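Local coordinates for 3-oxoacyl-(Acyl-carrier protein) synthase (PDB 4EFI) that probably catalyses the condensation that lengthens an acyl chain on acyl-carrier protein, as a 3-oxoacyl-(acyl-carrier-protein) synthase of the thiolase superfamily, at residues 21-26 against 71-76; 89-94 against 104-109; 94-99 against 123-128; 149-154 against 177-182. All blocks are in the same frame, centred on the assembly; numbering follows the deposited sequence.

Interaction 1: 21-26 against 71-76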
loop_
_atom_site.group_PDB
_atom_site.type_symbol
_atom_site.label_atom_id
_atom_site.label_comp_id
_atom_site.label_asym_id
_atom_site.label_seq_id
_atom_site.Cartn_x
_atom_site.Cartn_y
_atom_site.Cartn_z
ATOM N N GLY A 21 15.956 1.592 -2.329
ATOM C CA GLY A 21 15.439 1.160 -3.623
ATOM C C GLY A 21 14.028 0.652 -3.469
ATOM O O GLY A 21 13.647 0.250 -2.352
ATOM N N VAL A 22 13.254 0.665 -4.550
ATOM C CA VAL A 22 11.876 0.160 -4.534
ATOM C C VAL A 22 11.585 -0.483 -5.898
ATOM O O VAL A 22 11.854 0.116 -6.938
ATOM C CB VAL A 22 10.834 1.286 -4.335
ATOM C CG1 VAL A 22 9.424 0.696 -4.182
ATOM C CG2 VAL A 22 11.165 2.185 -3.162
ATOM N N VAL A 23 11.097 -1.717 -5.895
ATOM C CA VAL A 23 10.625 -2.338 -7.126
ATOM C C VAL A 23 9.190 -2.842 -6.931
ATOM O O VAL A 23 8.864 -3.445 -5.882
ATOM C CB VAL A 23 11.516 -3.514 -7.566
ATOM C CG1 VAL A 23 10.950 -4.229 -8.781
ATOM C CG2 VAL A 23 12.922 -3.021 -7.859
ATOM N N SER A 24 8.360 -2.656 -7.943
ATOM C CA SER A 24 6.997 -3.193 -7.961
ATOM C C SER A 24 6.906 -4.255 -9.032
ATOM O O SER A 24 7.521 -4.106 -10.101
ATOM C CB SER A 24 5.982 -2.102 -8.281
ATOM O OG SER A 24 6.025 -1.047 -7.339
ATOM N N CYS A 25 6.104 -5.277 -8.786
ATOM C CA CYS A 25 5.800 -6.314 -9.770
ATOM C C CYS A 25 4.288 -6.463 -9.859
ATOM O O CYS A 25 3.592 -6.685 -8.848
ATOM C CB CYS A 25 6.422 -7.655 -9.368
ATOM S SG CYS A 25 6.067 -8.989 -10.546
ATOM N N VAL A 26 3.755 -6.340 -11.064
ATOM C CA VAL A 26 2.331 -6.498 -11.327
ATOM C C VAL A 26 2.081 -7.711 -12.219
ATOM O O VAL A 26 2.926 -8.085 -13.027
ATOM C CB VAL A 26 1.709 -5.245 -11.982
ATOM C CG1 VAL A 26 1.776 -4.090 -11.028
ATOM C CG2 VAL A 26 2.389 -4.889 -13.335
ATOM N N ARG A 71 8.216 -11.631 -4.246
ATOM C CA ARG A 71 9.464 -12.362 -4.511
ATOM C C ARG A 71 10.105 -11.853 -5.803
ATOM O O ARG A 71 11.306 -11.570 -5.854
ATOM C CB ARG A 71 9.227 -13.873 -4.655
ATOM C CG ARG A 71 10.536 -14.659 -4.885
ATOM C CD ARG A 71 10.345 -16.100 -5.297
ATOM N NE ARG A 71 9.558 -16.238 -6.511
ATOM C CZ ARG A 71 8.292 -16.669 -6.584
ATOM N NH1 ARG A 71 7.601 -17.061 -5.514
ATOM N NH2 ARG A 71 7.707 -16.717 -7.767
ATOM N N LYS A 72 9.325 -11.725 -6.870
ATOM C CA LYS A 72 9.875 -11.273 -8.154
ATOM C C LYS A 72 10.383 -9.835 -8.045
ATOM O O LYS A 72 11.462 -9.501 -8.549
ATOM C CB LYS A 72 8.796 -11.391 -9.238
ATOM C CG LYS A 72 8.439 -12.837 -9.523
ATOM C CD LYS A 72 7.210 -12.957 -10.412
ATOM C CE LYS A 72 6.959 -14.412 -10.813
ATOM N NZ LYS A 72 5.506 -14.658 -11.015
ATOM N N ALA A 73 9.650 -8.973 -7.354
ATOM C CA ALA A 73 10.114 -7.608 -7.125
ATOM C C ALA A 73 11.411 -7.627 -6.333
ATOM O O ALA A 73 12.338 -6.875 -6.622
ATOM C CB ALA A 73 9.043 -6.797 -6.378
ATOM N N GLY A 74 11.474 -8.506 -5.338
ATOM C CA GLY A 74 12.638 -8.628 -4.478
ATOM C C GLY A 74 13.876 -9.080 -5.231
ATOM O O GLY A 74 14.977 -8.566 -5.019
ATOM N N GLU A 75 13.725 -10.062 -6.109
ATOM C CA GLU A 75 14.840 -10.517 -6.942
ATOM C C GLU A 75 15.389 -9.396 -7.780
ATOM O O GLU A 75 16.611 -9.220 -7.886
ATOM C CB GLU A 75 14.389 -11.681 -7.827
ATOM C CG GLU A 75 14.140 -12.945 -6.989
ATOM C CD GLU A 75 13.451 -14.082 -7.720
ATOM O OE1 GLU A 75 12.648 -13.835 -8.640
ATOM O OE2 GLU A 75 13.709 -15.237 -7.320
ATOM N N LYS A 76 14.511 -8.624 -8.398
ATOM C CA LYS A 76 14.938 -7.518 -9.233
ATOM C C LYS A 76 15.612 -6.430 -8.396
ATOM O O LYS A 76 16.634 -5.864 -8.798
ATOM C CB LYS A 76 13.726 -6.964 -10.002
ATOM C CG LYS A 76 13.994 -5.787 -10.894
ATOM C CD LYS A 76 14.801 -6.169 -12.108
ATOM C CE LYS A 76 14.899 -5.003 -13.075
ATOM N NZ LYS A 76 15.479 -5.447 -14.381
#
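C25 and A73 mark the closest passage of the two backbones, with their CA atoms 5.2 Å apart. The axes of strand 21-26 and helix 71-76 approach to 7.0 Å, and their N-to-C directions diverge by 142°, so the helix runs largely against the strand. The small A73, whose CB points to the strand, is consistent with this close approach. The methyl CB of A73 sits 3.4 Å from the backbone O of V23 and is flanked by V23 CG1 and by C25 CB, the latter at 4.1 Å. V23 CG1 lies anti to its own backbone N (chi1 175°), and from there the methyl also reaches K76 CG at 4.0 Å. C25 carries SG in the same anti position (chi1 180°), where the sulphur lies beside the aliphatic root of K72, 3.9 Å from CB. Both lysines therefore contribute their carbons to the contact, while their chain ends lead away from the strand. No hydrogen bond crosses between the segments. V22 and S24 point to the other side of the strand and meet helix 305-313. Strand 17-26 is thus covered on both faces, as expected of the alpha-beta-alpha layering in the thiolase fold.

Interaction 2: 89-94 against 104-109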
loop_
_atom_site.group_PDB
_atom_site.type_symbol
_atom_site.label_atom_id
_atom_site.label_comp_id
_atom_site.label_asym_id
_atom_site.label_seq_id
_atom_site.Cartn_x
_atom_site.Cartn_y
_atom_site.Cartn_z
ATOM N N ASP A 89 18.914 -8.555 6.998
ATOM C CA ASP A 89 18.693 -8.750 8.440
ATOM C C ASP A 89 17.249 -8.942 8.864
ATOM O O ASP A 89 17.006 -9.523 9.913
ATOM C CB ASP A 89 19.298 -7.577 9.215
ATOM C CG ASP A 89 20.780 -7.428 8.969
ATOM O OD1 ASP A 89 21.500 -8.450 9.090
ATOM O OD2 ASP A 89 21.241 -6.300 8.685
ATOM N N ALA A 90 16.296 -8.450 8.079
ATOM C CA ALA A 90 14.885 -8.660 8.383
ATOM C C ALA A 90 14.078 -8.556 7.112
ATOM O O ALA A 90 14.419 -7.777 6.207
ATOM C CB ALA A 90 14.398 -7.604 9.382
ATOM N N LEU A 91 13.011 -9.336 7.047
ATOM C CA LEU A 91 12.019 -9.241 5.992
ATOM C C LEU A 91 10.649 -9.153 6.652
ATOM O O LEU A 91 10.245 -10.032 7.428
ATOM C CB LEU A 91 12.063 -10.457 5.062
ATOM C CG LEU A 91 11.135 -10.317 3.846
ATOM C CD1 LEU A 91 11.720 -10.873 2.566
ATOM C CD2 LEU A 91 9.770 -10.917 4.129
ATOM N N ILE A 92 9.941 -8.074 6.338
ATOM C CA ILE A 92 8.588 -7.867 6.831
ATOM C C ILE A 92 7.631 -7.974 5.663
ATOM O O ILE A 92 7.810 -7.269 4.673
ATOM C CB ILE A 92 8.476 -6.479 7.465
ATOM C CG1 ILE A 92 9.528 -6.304 8.572
ATOM C CG2 ILE A 92 7.070 -6.274 8.035
ATOM C CD1 ILE A 92 9.546 -4.906 9.202
ATOM N N PHE A 93 6.649 -8.862 5.767
ATOM C CA PHE A 93 5.636 -9.068 4.722
ATOM C C PHE A 93 4.316 -8.485 5.184
ATOM O O PHE A 93 3.678 -9.001 6.123
ATOM C CB PHE A 93 5.499 -10.578 4.417
ATOM C CG PHE A 93 4.456 -10.912 3.354
ATOM C CD1 PHE A 93 4.591 -10.465 2.061
ATOM C CD2 PHE A 93 3.361 -11.694 3.654
ATOM C CE1 PHE A 93 3.642 -10.798 1.080
ATOM C CE2 PHE A 93 2.416 -12.017 2.692
ATOM C CZ PHE A 93 2.569 -11.590 1.412
ATOM N N VAL A 94 3.916 -7.388 4.564
ATOM C CA VAL A 94 2.663 -6.708 4.873
ATOM C C VAL A 94 1.685 -7.026 3.760
ATOM O O VAL A 94 1.950 -6.705 2.582
ATOM C CB VAL A 94 2.856 -5.196 4.973
ATOM C CG1 VAL A 94 1.512 -4.512 5.260
ATOM C CG2 VAL A 94 3.886 -4.887 6.051
ATOM N N ALA A 104 3.692 -18.443 8.052
ATOM C CA ALA A 104 3.712 -17.118 7.474
ATOM C C ALA A 104 4.486 -17.069 6.154
ATOM O O ALA A 104 5.505 -17.744 5.970
ATOM C CB ALA A 104 4.320 -16.151 8.464
ATOM N N THR A 105 4.034 -16.219 5.256
ATOM C CA THR A 105 4.637 -16.094 3.934
ATOM C C THR A 105 6.040 -15.475 4.012
ATOM O O THR A 105 6.883 -15.702 3.129
ATOM C CB THR A 105 3.672 -15.323 3.003
ATOM O OG1 THR A 105 2.472 -16.088 2.842
ATOM C CG2 THR A 105 4.259 -15.097 1.619
ATOM N N ALA A 106 6.323 -14.725 5.077
ATOM C CA ALA A 106 7.681 -14.214 5.246
ATOM C C ALA A 106 8.695 -15.346 5.290
ATOM O O ALA A 106 9.814 -15.175 4.835
ATOM C CB ALA A 106 7.767 -13.357 6.491
ATOM N N PHE A 107 8.319 -16.506 5.816
ATOM C CA PHE A 107 9.245 -17.650 5.848
ATOM C C PHE A 107 9.477 -18.210 4.458
ATOM O O PHE A 107 10.604 -18.599 4.114
ATOM C CB PHE A 107 8.731 -18.747 6.789
ATOM C CG PHE A 107 8.748 -18.336 8.217
ATOM C CD1 PHE A 107 9.948 -18.295 8.913
ATOM C CD2 PHE A 107 7.588 -17.959 8.856
ATOM C CE1 PHE A 107 9.995 -17.864 10.203
ATOM C CE2 PHE A 107 7.633 -17.526 10.159
ATOM C CZ PHE A 107 8.853 -17.484 10.831
ATOM N N VAL A 108 8.438 -18.211 3.637
ATOM C CA VAL A 108 8.570 -18.652 2.258
ATOM C C VAL A 108 9.509 -17.700 1.513
ATOM O O VAL A 108 10.377 -18.127 0.737
ATOM C CB VAL A 108 7.210 -18.649 1.555
ATOM C CG1 VAL A 108 7.369 -19.011 0.085
ATOM C CG2 VAL A 108 6.260 -19.586 2.259
ATOM N N LEU A 109 9.311 -16.392 1.691
ATOM C CA LEU A 109 10.186 -15.409 1.054
ATOM C C LEU A 109 11.622 -15.531 1.543
ATOM O O LEU A 109 12.569 -15.419 0.749
ATOM C CB LEU A 109 9.658 -14.005 1.288
ATOM C CG LEU A 109 8.430 -13.615 0.463
ATOM C CD1 LEU A 109 7.706 -12.451 1.083
ATOM C CD2 LEU A 109 8.843 -13.258 -0.975
#
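F93 reaches from strand 90-94 to helix 105-109, and its CA is the nearest on the strand to that of A106. F93 CB meets the methyl CB of A106 at 4.1 Å. CG stands anti to the backbone N (chi1 179°), and the ring extends toward the helix. F93 CD1 touches L109 CD1, which comes in obliquely to the ring, at 3.8 Å, the side chains crossing at about a right angle. F93 CD2 and CE2 both come up against T105 CB, CE2 at 3.6 Å. T105 CG2 lies over one face of the ring in a CH-pi contact, 4.0 Å from the centroid and 21° off the ring normal, nearest CE2 (3.7 Å) with CZ next. Two residues back along the strand, L91 sets CD2 3.9 Å from A106 CB and CD1 4.0 Å from L109 CB. The interface is wholly apolar; the hydroxyl of T105 is engaged elsewhere, by the backbone N of N99. Helix 105-112 connects the parallel neighbours 90-94 and 120-124 in a beta-alpha-beta crossover, and L109 and F93 both touch A153 of strand 149-156, while I92 and V94 turn to helix 130-143 across the sheet.

Interaction 3: 94-99 against 123-128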
loop_
_atom_site.group_PDB
_atom_site.type_symbol
_atom_site.label_atom_id
_atom_site.label_comp_id
_atom_site.label_asym_id
_atom_site.label_seq_id
_atom_site.Cartn_x
_atom_site.Cartn_y
_atom_site.Cartn_z
ATOM N N VAL A 94 3.916 -7.388 4.564
ATOM C CA VAL A 94 2.663 -6.708 4.873
ATOM C C VAL A 94 1.685 -7.026 3.760
ATOM O O VAL A 94 1.950 -6.705 2.582
ATOM C CB VAL A 94 2.856 -5.196 4.973
ATOM C CG1 VAL A 94 1.512 -4.512 5.260
ATOM C CG2 VAL A 94 3.886 -4.887 6.051
ATOM N N SER A 95 0.585 -7.679 4.122
ATOM C CA SER A 95 -0.369 -8.161 3.149
ATOM C C SER A 95 -1.626 -8.641 3.848
ATOM O O SER A 95 -1.589 -9.012 5.030
ATOM C CB SER A 95 0.213 -9.328 2.373
ATOM O OG SER A 95 -0.671 -9.796 1.346
ATOM N N GLN A 96 -2.736 -8.637 3.123
ATOM C CA GLN A 96 -3.981 -9.243 3.576
ATOM C C GLN A 96 -4.266 -10.564 2.848
ATOM O O GLN A 96 -5.298 -11.176 3.103
ATOM C CB GLN A 96 -5.119 -8.260 3.346
ATOM C CG GLN A 96 -4.910 -6.972 4.108
ATOM C CD GLN A 96 -5.870 -5.881 3.727
ATOM O OE1 GLN A 96 -6.628 -5.406 4.558
ATOM N NE2 GLN A 96 -5.811 -5.461 2.487
ATOM N N THR A 97 -3.358 -10.974 1.954
ATOM C CA THR A 97 -3.582 -12.135 1.102
ATOM C C THR A 97 -2.386 -13.098 1.128
ATOM O O THR A 97 -1.784 -13.398 0.103
ATOM C CB THR A 97 -4.018 -11.721 -0.329
ATOM O OG1 THR A 97 -3.113 -10.735 -0.869
ATOM C CG2 THR A 97 -5.435 -11.144 -0.297
ATOM N N PRO A 98 -2.043 -13.585 2.317
ATOM C CA PRO A 98 -0.904 -14.495 2.465
ATOM C C PRO A 98 -1.126 -15.861 1.788
ATOM O O PRO A 98 -2.262 -16.272 1.565
ATOM C CB PRO A 98 -0.811 -14.664 3.976
ATOM C CG PRO A 98 -2.222 -14.512 4.442
ATOM C CD PRO A 98 -2.787 -13.425 3.582
ATOM N N ASN A 99 -0.034 -16.588 1.572
ATOM C CA ASN A 99 -0.132 -17.890 0.920
ATOM C C ASN A 99 -0.957 -18.894 1.721
ATOM O O ASN A 99 -1.816 -19.591 1.174
ATOM C CB ASN A 99 1.274 -18.503 0.716
ATOM C CG ASN A 99 2.040 -17.886 -0.424
ATOM O OD1 ASN A 99 1.616 -16.891 -1.017
ATOM N ND2 ASN A 99 3.191 -18.459 -0.734
ATOM N N ASP A 123 5.186 -11.660 9.230
ATOM C CA ASP A 123 3.986 -11.309 8.461
ATOM C C ASP A 123 3.142 -10.388 9.337
ATOM O O ASP A 123 2.755 -10.778 10.449
ATOM C CB ASP A 123 3.096 -12.550 8.161
ATOM C CG ASP A 123 3.458 -13.335 6.888
ATOM O OD1 ASP A 123 4.592 -13.233 6.430
ATOM O OD2 ASP A 123 2.586 -14.126 6.411
ATOM N N ILE A 124 2.756 -9.235 8.811
ATOM C CA ILE A 124 1.882 -8.278 9.495
ATOM C C ILE A 124 0.647 -7.994 8.638
ATOM O O ILE A 124 0.763 -7.708 7.437
ATOM C CB ILE A 124 2.618 -6.971 9.747
ATOM C CG1 ILE A 124 3.848 -7.250 10.589
ATOM C CG2 ILE A 124 1.680 -5.953 10.391
ATOM C CD1 ILE A 124 4.654 -5.972 10.929
ATOM N N ASN A 125 -0.535 -8.154 9.224
ATOM C CA ASN A 125 -1.792 -7.930 8.504
ATOM C C ASN A 125 -2.285 -6.497 8.575
ATOM O O ASN A 125 -2.942 -6.098 9.528
ATOM C CB ASN A 125 -2.883 -8.871 9.015
ATOM C CG ASN A 125 -4.185 -8.755 8.235
ATOM O OD1 ASN A 125 -4.286 -8.002 7.252
ATOM N ND2 ASN A 125 -5.174 -9.525 8.633
ATOM N N LEU A 126 -1.932 -5.735 7.558
ATOM C CA LEU A 126 -2.431 -4.377 7.384
ATOM C C LEU A 126 -2.824 -4.205 5.942
ATOM O O LEU A 126 -2.292 -4.876 5.046
ATOM C CB LEU A 126 -1.350 -3.356 7.717
ATOM C CG LEU A 126 -1.012 -3.207 9.189
ATOM C CD1 LEU A 126 0.292 -2.426 9.319
ATOM C CD2 LEU A 126 -2.149 -2.532 9.954
ATOM N N GLY A 127 -3.757 -3.288 5.705
ATOM C CA GLY A 127 -4.233 -3.016 4.359
ATOM C C GLY A 127 -3.735 -1.674 3.867
ATOM O O GLY A 127 -2.534 -1.467 3.745
ATOM N N CYS A 128 -4.655 -0.765 3.596
ATOM C CA CYS A 128 -4.280 0.452 2.894
ATOM C C CYS A 128 -3.317 1.370 3.666
ATOM O O CYS A 128 -2.764 2.280 3.060
ATOM C CB CYS A 128 -5.533 1.167 2.379
ATOM S SG CYS A 128 -6.509 0.126 1.254
HETATM O O HOH W 1 -6.239 -6.009 7.187
#
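Q96 and N125 bring two side-chain amides together with their planes 64° apart. One face of the Q96 amide rests on the backbone of G127: the glycine CA is 3.4 Å from Q96 CD and almost equally far from OE1 and NE2, so it sits above the group. G127 has no side chain, which lets the flat amide settle this closely. A water donates to both oxygens, near the plane of the Q96 amide but well above that of N125, reaching Q96 OE1 at 2.7 Å and N125 OD1 at 2.8 Å. N125 CG is anti to its backbone N (chi1 -176°); its OD1 lies 3.4 Å from the aliphatic Q96 CG, and the two side chains cross at about a right angle. Next to them the parallel pairing of V94 with I124 runs out. Its last link is a weak bond from S95 N to I124 O, 3.3 Å long. V94 CG1 meets L126 CB at 3.9 Å, and beyond it S95 OG accepts from T97 N at 3.0 Å in an ST turn. The same hydroxyl also binds G155 O and D156. These are loops leaving the C-terminal ends of parallel strands, where alpha/beta enzymes commonly place their active sites. C128, whose side chain touches H270, follows directly, consistent with the cysteine-histidine pair found at the active site of KAS III enzymes.

Interaction 4: 149-154 against 177-182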
loop_
_atom_site.group_PDB
_atom_site.type_symbol
_atom_site.label_atom_id
_atom_site.label_comp_id
_atom_site.label_asym_id
_atom_site.label_seq_id
_atom_site.Cartn_x
_atom_site.Cartn_y
_atom_site.Cartn_z
ATOM N N ARG A 149 20.173 -3.877 7.107
ATOM C CA ARG A 149 19.437 -3.954 5.844
ATOM C C ARG A 149 18.126 -4.690 6.086
ATOM O O ARG A 149 18.103 -5.779 6.639
ATOM C CB ARG A 149 20.258 -4.662 4.750
ATOM C CG ARG A 149 21.418 -3.863 4.277
ATOM C CD ARG A 149 22.195 -4.589 3.188
ATOM N NE ARG A 149 23.253 -3.745 2.641
ATOM C CZ ARG A 149 24.221 -4.161 1.837
ATOM N NH1 ARG A 149 24.281 -5.427 1.487
ATOM N NH2 ARG A 149 25.124 -3.299 1.393
ATOM N N VAL A 150 17.032 -4.074 5.643
ATOM C CA VAL A 150 15.670 -4.564 5.843
ATOM C C VAL A 150 14.957 -4.571 4.499
ATOM O O VAL A 150 15.073 -3.607 3.730
ATOM C CB VAL A 150 14.883 -3.697 6.852
ATOM C CG1 VAL A 150 13.432 -4.157 6.970
ATOM C CG2 VAL A 150 15.568 -3.726 8.220
ATOM N N LEU A 151 14.236 -5.653 4.220
ATOM C CA LEU A 151 13.338 -5.735 3.070
ATOM C C LEU A 151 11.888 -5.669 3.535
ATOM O O LEU A 151 11.474 -6.392 4.443
ATOM C CB LEU A 151 13.558 -7.043 2.296
ATOM C CG LEU A 151 14.940 -7.173 1.648
ATOM C CD1 LEU A 151 15.010 -8.490 0.892
ATOM C CD2 LEU A 151 15.208 -6.022 0.699
ATOM N N LEU A 152 11.124 -4.774 2.897
ATOM C CA LEU A 152 9.704 -4.656 3.132
ATOM C C LEU A 152 8.972 -5.174 1.920
ATOM O O LEU A 152 9.005 -4.556 0.848
ATOM C CB LEU A 152 9.289 -3.204 3.390
ATOM C CG LEU A 152 10.067 -2.431 4.441
ATOM C CD1 LEU A 152 9.605 -0.985 4.426
ATOM C CD2 LEU A 152 9.917 -3.053 5.808
ATOM N N ALA A 153 8.320 -6.315 2.094
ATOM C CA ALA A 153 7.546 -6.959 1.042
ATOM C C ALA A 153 6.096 -6.582 1.280
ATOM O O ALA A 153 5.467 -7.056 2.231
ATOM C CB ALA A 153 7.733 -8.467 1.126
ATOM N N VAL A 154 5.554 -5.664 0.477
ATOM C CA VAL A 154 4.245 -5.086 0.715
ATOM C C VAL A 154 3.418 -5.338 -0.546
ATOM O O VAL A 154 3.758 -4.850 -1.635
ATOM C CB VAL A 154 4.329 -3.592 1.050
ATOM C CG1 VAL A 154 2.914 -3.026 1.304
ATOM C CG2 VAL A 154 5.255 -3.387 2.246
ATOM N N GLY A 177 2.519 -6.353 -6.133
ATOM C CA GLY A 177 3.417 -6.677 -5.041
ATOM C C GLY A 177 4.664 -5.820 -5.154
ATOM O O GLY A 177 5.070 -5.472 -6.256
ATOM N N THR A 178 5.270 -5.471 -4.024
ATOM C CA THR A 178 6.423 -4.569 -4.045
ATOM C C THR A 178 7.449 -5.000 -3.024
ATOM O O THR A 178 7.149 -5.689 -2.040
ATOM C CB THR A 178 6.009 -3.116 -3.751
ATOM O OG1 THR A 178 5.671 -2.957 -2.365
ATOM C CG2 THR A 178 4.841 -2.685 -4.615
ATOM N N MET A 179 8.695 -4.614 -3.284
ATOM C CA MET A 179 9.772 -4.778 -2.326
ATOM C C MET A 179 10.513 -3.457 -2.189
ATOM O O MET A 179 10.922 -2.885 -3.193
ATOM C CB MET A 179 10.728 -5.916 -2.735
ATOM C CG MET A 179 11.655 -6.346 -1.595
ATOM S SD MET A 179 10.789 -7.347 -0.343
ATOM C CE MET A 179 10.871 -8.953 -1.106
ATOM N N THR A 180 10.691 -3.013 -0.949
ATOM C CA THR A 180 11.422 -1.798 -0.602
ATOM C C THR A 180 12.622 -2.185 0.238
ATOM O O THR A 180 12.502 -2.990 1.180
ATOM C CB THR A 180 10.532 -0.830 0.218
ATOM O OG1 THR A 180 9.415 -0.423 -0.580
ATOM C CG2 THR A 180 11.304 0.429 0.655
ATOM N N ALA A 181 13.786 -1.639 -0.101
ATOM C CA ALA A 181 15.028 -1.872 0.644
ATOM C C ALA A 181 15.269 -0.690 1.549
ATOM O O ALA A 181 15.192 0.454 1.107
ATOM C CB ALA A 181 16.207 -1.998 -0.317
ATOM N N LEU A 182 15.598 -0.973 2.801
ATOM C CA LEU A 182 16.015 0.033 3.764
ATOM C C LEU A 182 17.428 -0.279 4.217
ATOM O O LEU A 182 17.780 -1.432 4.393
ATOM C CB LEU A 182 15.121 0.038 5.005
ATOM C CG LEU A 182 13.634 0.171 4.796
ATOM C CD1 LEU A 182 12.964 0.124 6.163
ATOM C CD2 LEU A 182 13.277 1.469 4.070
HETATM O O HOH W 2 7.561 -2.425 -0.418
#
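V154 O is held by two donors of T178. The hydroxyl OG1 gives it a 2.8 Å bond, lying in the carbonyl plane on a lone pair, while the backbone N of T178 adds a weak, bent one at 2.9 Å (N-H...O angle 129°). OG1 can reach because it stands between its own backbone N and carbonyl carbon (chi1 73°). It also accepts from a water at 2.8 Å; this water donates to L152 O too and lies 2.7 Å from T180 OG1. A single solvent molecule thereby ties together polar groups of both strands amid buried residues, and T180 OG1 has a further partner in Y131. Further along, the strands pair regularly, V150 with L182 and L152 with T180 each exchanging two backbone bonds; that from L152 N to T180 O is nearly straight, at 172°.

The two faces differ in chemistry. On one, the M179 chain bends at chi2, bringing SD across to the neighbouring strand, 3.6 Å from A153 CB and 3.8 Å from L151 CB. On the face carrying the threonines, L152 CD1 and L182 CD1 touch at 3.9 Å, with the side chains crossing at about a right angle beneath helix 130-143. Helix 66-81 covers the M179 face. Strand 176-184 runs antiparallel to both its neighbours, 149-156 and 17-26, and with the first five strands in the order 3-2-4-5-1, and 349-353 added beyond 17-26, this is the sheet topology of a thiolase-fold half.

How the interactions relate
All four contacts belong to one mixed sheet. Interaction 4 is its buried middle and relies mainly on backbone hydrogen bonds. Interactions 1 and 2 are buried too, but without a hydrogen bond between their segments, each laying a helix on a strand; strand 17-26 of interaction 1 bonds to strand 177-182, and strand 90-94 of interaction 2 to strand 149-154, so interaction 4 lies between them. The two helices also meet, R71 CA against L109 CD2. Interaction 3, only partly buried, shares V94 with interaction 2 and exchanges regular pairing for turns, amides and water at the strand ends. D123 joins these two, accepting from the backbone N atoms of T105 and A106.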